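PDB 4WUI: N-(5'-phosphoribosyl)anthranilate isomerase from Jonesia denitrificans, which probably catalyses the isomerisation of N-(5-phosphoribosyl)anthranilate to 1-(2-carboxyphenylamino)-1-deoxyribulose 5-phosphate, the third step of tryptophan synthesis from chorismate. Local coordinates for residues 21-32 / 51-62. Residues are numbered along the deposited sequence; the frame is centred on the assembly and turned at random. Where two conformers were deposited one is given.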
# COMPACT_ATOMS: atom_id res chain seq x y z
N GLN A 21 6.64 -10.40 -8.36
CA GLN A 21 7.48 -10.12 -9.54
C GLN A 21 6.86 -10.76 -10.77
O GLN A 21 6.88 -10.18 -11.86
CB GLN A 21 8.93 -10.62 -9.36
CG GLN A 21 9.77 -9.96 -8.22
CD GLN A 21 10.67 -8.73 -8.58
OE1 GLN A 21 11.57 -8.42 -7.81
NE2 GLN A 21 10.39 -8.02 -9.67
N ALA A 22 6.34 -11.98 -10.64
CA ALA A 22 5.76 -12.67 -11.78
C ALA A 22 4.50 -11.96 -12.30
O ALA A 22 4.20 -12.02 -13.49
CB ALA A 22 5.45 -14.12 -11.44
N ALA A 23 3.77 -11.32 -11.40
CA ALA A 23 2.56 -10.57 -11.75
C ALA A 23 2.89 -9.12 -12.15
O ALA A 23 1.99 -8.37 -12.49
CB ALA A 23 1.61 -10.56 -10.59
N HIS A 24 4.15 -8.72 -12.09
CA HIS A 24 4.57 -7.38 -12.48
C HIS A 24 3.85 -6.30 -11.70
O HIS A 24 3.38 -5.32 -12.28
CB HIS A 24 4.46 -7.19 -14.00
CG HIS A 24 5.34 -8.15 -14.73
ND1 HIS A 24 4.93 -9.40 -15.13
CD2 HIS A 24 6.66 -8.09 -15.00
CE1 HIS A 24 5.94 -10.03 -15.72
NE2 HIS A 24 7.00 -9.26 -15.64
N VAL A 25 3.76 -6.48 -10.39
CA VAL A 25 3.24 -5.41 -9.54
C VAL A 25 4.17 -4.20 -9.59
O VAL A 25 5.32 -4.27 -10.00
CB VAL A 25 3.00 -5.85 -8.09
CG1 VAL A 25 2.07 -7.07 -8.00
CG2 VAL A 25 4.33 -6.07 -7.35
N ASP A 26 3.65 -3.08 -9.11
CA ASP A 26 4.43 -1.85 -9.06
C ASP A 26 5.14 -1.58 -7.77
O ASP A 26 6.14 -0.85 -7.75
CB ASP A 26 3.53 -0.67 -9.42
CG ASP A 26 2.91 -0.87 -10.77
OD1 ASP A 26 3.63 -0.99 -11.75
OD2 ASP A 26 1.67 -0.96 -10.84
N ALA A 27 4.65 -2.15 -6.66
CA ALA A 27 5.24 -1.91 -5.34
C ALA A 27 5.00 -3.09 -4.44
O ALA A 27 3.98 -3.79 -4.56
CB ALA A 27 4.68 -0.64 -4.69
N ILE A 28 5.93 -3.27 -3.51
CA ILE A 28 5.84 -4.26 -2.44
C ILE A 28 6.08 -3.54 -1.13
O ILE A 28 7.09 -2.81 -0.99
CB ILE A 28 6.89 -5.39 -2.60
CG1 ILE A 28 6.54 -6.28 -3.78
CG2 ILE A 28 7.01 -6.19 -1.31
CD1 ILE A 28 7.67 -7.26 -4.21
N GLY A 29 5.18 -3.73 -0.17
CA GLY A 29 5.36 -3.23 1.18
C GLY A 29 5.88 -4.26 2.16
O GLY A 29 5.44 -5.39 2.17
N PHE A 30 6.80 -3.80 2.99
CA PHE A 30 7.38 -4.56 4.11
C PHE A 30 6.99 -3.83 5.38
O PHE A 30 7.37 -2.66 5.56
CB PHE A 30 8.90 -4.65 3.96
CG PHE A 30 9.34 -5.35 2.71
CD1 PHE A 30 8.97 -6.68 2.45
CD2 PHE A 30 10.14 -4.72 1.77
CE1 PHE A 30 9.38 -7.32 1.28
CE2 PHE A 30 10.53 -5.39 0.60
CZ PHE A 30 10.15 -6.67 0.38
N VAL A 31 6.21 -4.49 6.22
CA VAL A 31 5.66 -3.88 7.41
C VAL A 31 6.60 -4.03 8.59
O VAL A 31 7.06 -5.12 8.90
CB VAL A 31 4.29 -4.49 7.72
CG1 VAL A 31 3.76 -4.07 9.10
CG2 VAL A 31 3.31 -4.16 6.63
N HIS A 32 6.87 -2.90 9.26
CA HIS A 32 7.58 -2.87 10.50
C HIS A 32 6.66 -2.20 11.50
O HIS A 32 6.47 -0.99 11.46
CB HIS A 32 8.88 -2.08 10.37
CG HIS A 32 9.68 -2.05 11.62
ND1 HIS A 32 10.43 -3.12 12.08
CD2 HIS A 32 9.85 -1.06 12.51
CE1 HIS A 32 11.01 -2.79 13.21
NE2 HIS A 32 10.68 -1.54 13.50
N THR A 51 16.37 -8.33 -2.43
CA THR A 51 16.02 -9.33 -3.45
C THR A 51 15.07 -8.78 -4.52
O THR A 51 14.87 -9.45 -5.51
CB THR A 51 15.37 -10.59 -2.85
OG1 THR A 51 14.04 -10.32 -2.40
CG2 THR A 51 16.21 -11.17 -1.70
N VAL A 52 14.48 -7.62 -4.31
CA VAL A 52 13.47 -7.07 -5.23
C VAL A 52 14.20 -6.30 -6.35
O VAL A 52 15.12 -5.52 -6.07
CB VAL A 52 12.52 -6.13 -4.45
CG1 VAL A 52 11.50 -5.51 -5.40
CG2 VAL A 52 11.83 -6.87 -3.34
N ASP A 53 13.81 -6.50 -7.60
CA ASP A 53 14.50 -5.78 -8.69
C ASP A 53 13.99 -4.35 -8.86
O ASP A 53 13.09 -3.90 -8.15
CB ASP A 53 14.53 -6.56 -10.00
CG ASP A 53 13.21 -6.55 -10.75
OD1 ASP A 53 12.28 -5.78 -10.41
OD2 ASP A 53 13.13 -7.33 -11.72
N CYS A 54 14.57 -3.61 -9.82
CA CYS A 54 14.31 -2.18 -9.92
C CYS A 54 12.99 -1.89 -10.61
O CYS A 54 12.65 -0.72 -10.81
CB CYS A 54 15.44 -1.46 -10.67
SG CYS A 54 15.44 -1.81 -12.48
N THR A 55 12.23 -2.93 -10.97
CA THR A 55 10.90 -2.70 -11.56
C THR A 55 9.79 -2.58 -10.53
O THR A 55 8.61 -2.40 -10.88
CB THR A 55 10.51 -3.77 -12.59
OG1 THR A 55 10.12 -4.98 -11.92
CG2 THR A 55 11.65 -4.03 -13.55
N ILE A 56 10.17 -2.69 -9.25
CA ILE A 56 9.23 -2.61 -8.15
C ILE A 56 9.72 -1.60 -7.13
O ILE A 56 10.87 -1.66 -6.71
CB ILE A 56 9.03 -4.00 -7.48
CG1 ILE A 56 8.40 -4.98 -8.46
CG2 ILE A 56 8.19 -3.90 -6.20
CD1 ILE A 56 8.12 -6.37 -7.90
N ASP A 57 8.85 -0.67 -6.72
CA ASP A 57 9.15 0.19 -5.61
C ASP A 57 9.01 -0.59 -4.30
O ASP A 57 7.95 -1.15 -4.02
CB ASP A 57 8.15 1.38 -5.60
CG ASP A 57 8.33 2.37 -6.72
OD1 ASP A 57 9.47 2.55 -7.17
OD2 ASP A 57 7.33 3.01 -7.11
N THR A 58 10.06 -0.60 -3.50
CA THR A 58 9.98 -1.19 -2.18
C THR A 58 9.56 -0.12 -1.17
O THR A 58 10.03 1.02 -1.21
CB THR A 58 11.32 -1.81 -1.80
OG1 THR A 58 12.34 -0.81 -1.85
CG2 THR A 58 11.66 -3.00 -2.68
N VAL A 59 8.68 -0.50 -0.25
CA VAL A 59 8.06 0.42 0.67
C VAL A 59 8.19 -0.10 2.08
O VAL A 59 7.74 -1.21 2.38
CB VAL A 59 6.56 0.62 0.32
CG1 VAL A 59 5.95 1.69 1.21
CG2 VAL A 59 6.36 0.94 -1.16
N LEU A 60 8.80 0.69 2.96
CA LEU A 60 8.81 0.41 4.39
C LEU A 60 7.55 1.02 4.98
O LEU A 60 7.32 2.22 4.85
CB LEU A 60 10.04 1.02 5.06
CG LEU A 60 10.07 0.93 6.57
CD1 LEU A 60 10.17 -0.54 7.02
CD2 LEU A 60 11.21 1.71 7.15
N VAL A 61 6.73 0.18 5.62
CA VAL A 61 5.46 0.61 6.18
C VAL A 61 5.54 0.60 7.70
O VAL A 61 5.78 -0.46 8.29
CB VAL A 61 4.32 -0.32 5.69
CG1 VAL A 61 3.00 0.12 6.25
CG2 VAL A 61 4.27 -0.38 4.17
N VAL A 62 5.40 1.76 8.33
CA VAL A 62 5.49 1.89 9.77
C VAL A 62 4.21 2.48 10.35
O VAL A 62 3.41 3.12 9.65
CB VAL A 62 6.71 2.75 10.20
CG1 VAL A 62 8.00 2.03 9.87
CG2 VAL A 62 6.67 4.13 9.51
O HOH W 1 8.53 -7.92 -11.88
O HOH W 2 13.07 -10.50 -6.92
O HOH W 3 7.27 -5.46 -11.67
O HOH W 4 7.33 -0.08 -10.18
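With CG trans to its own carbonyl carbon (chi1 -64°) and a bend at chi2 (-93°), Q21 turns its amide toward the loop 51-56, where D53 receives both ends of it. The backbone N of D53 donates to Q21 OE1 at 3.0 Å, lying in the carbonyl plane on a lone pair, while Q21 NE2 gives a nearly straight bond of 3.0 Å to D53 OD1. NE2 reaches that oxygen from above the carboxylate plane, close to the plane of its own amide. D53 OD1 also accepts T55 N, closing an Asx turn, and T55 OG1 on its syn lone pair.

Over one face of the amide, the extended chain of I56 carries CD1 to 3.3 Å from Q21 NE2 and also against V25 CG2, while its other branch, CG2, lies 3.8 Å from I28 CG1. Were I56 cut back to an alanine, the space between Q21, V25 and I28 would probably be left unfilled and the amide would lose the methyl on its face. On the same side of the sheet, V52 CG2 meets the ring edge of F30, whose side chain also touches helix 42-50.

From D57 onward the segments run as neighbouring parallel strands, 27-32 and 57-62, joined through helix 42-50 in one beta-alpha-beta unit of the TIM barrel. Backbone bonds alternate from D57 N to D26 O (2.9 Å) through to H32 N to V61 O (2.8 Å). At the far end H32 ND1 bonds to L40 O, and NE2 to a citrate, probably from the crystallisation liquor.

Waters bridge V25 O to T55 OG1 and D26 O to T55 O. The paired bonds probably set the amide's orientation, although a second Q21 conformer was modelled; three donors on D53 OD1 would favour a charged carboxylate.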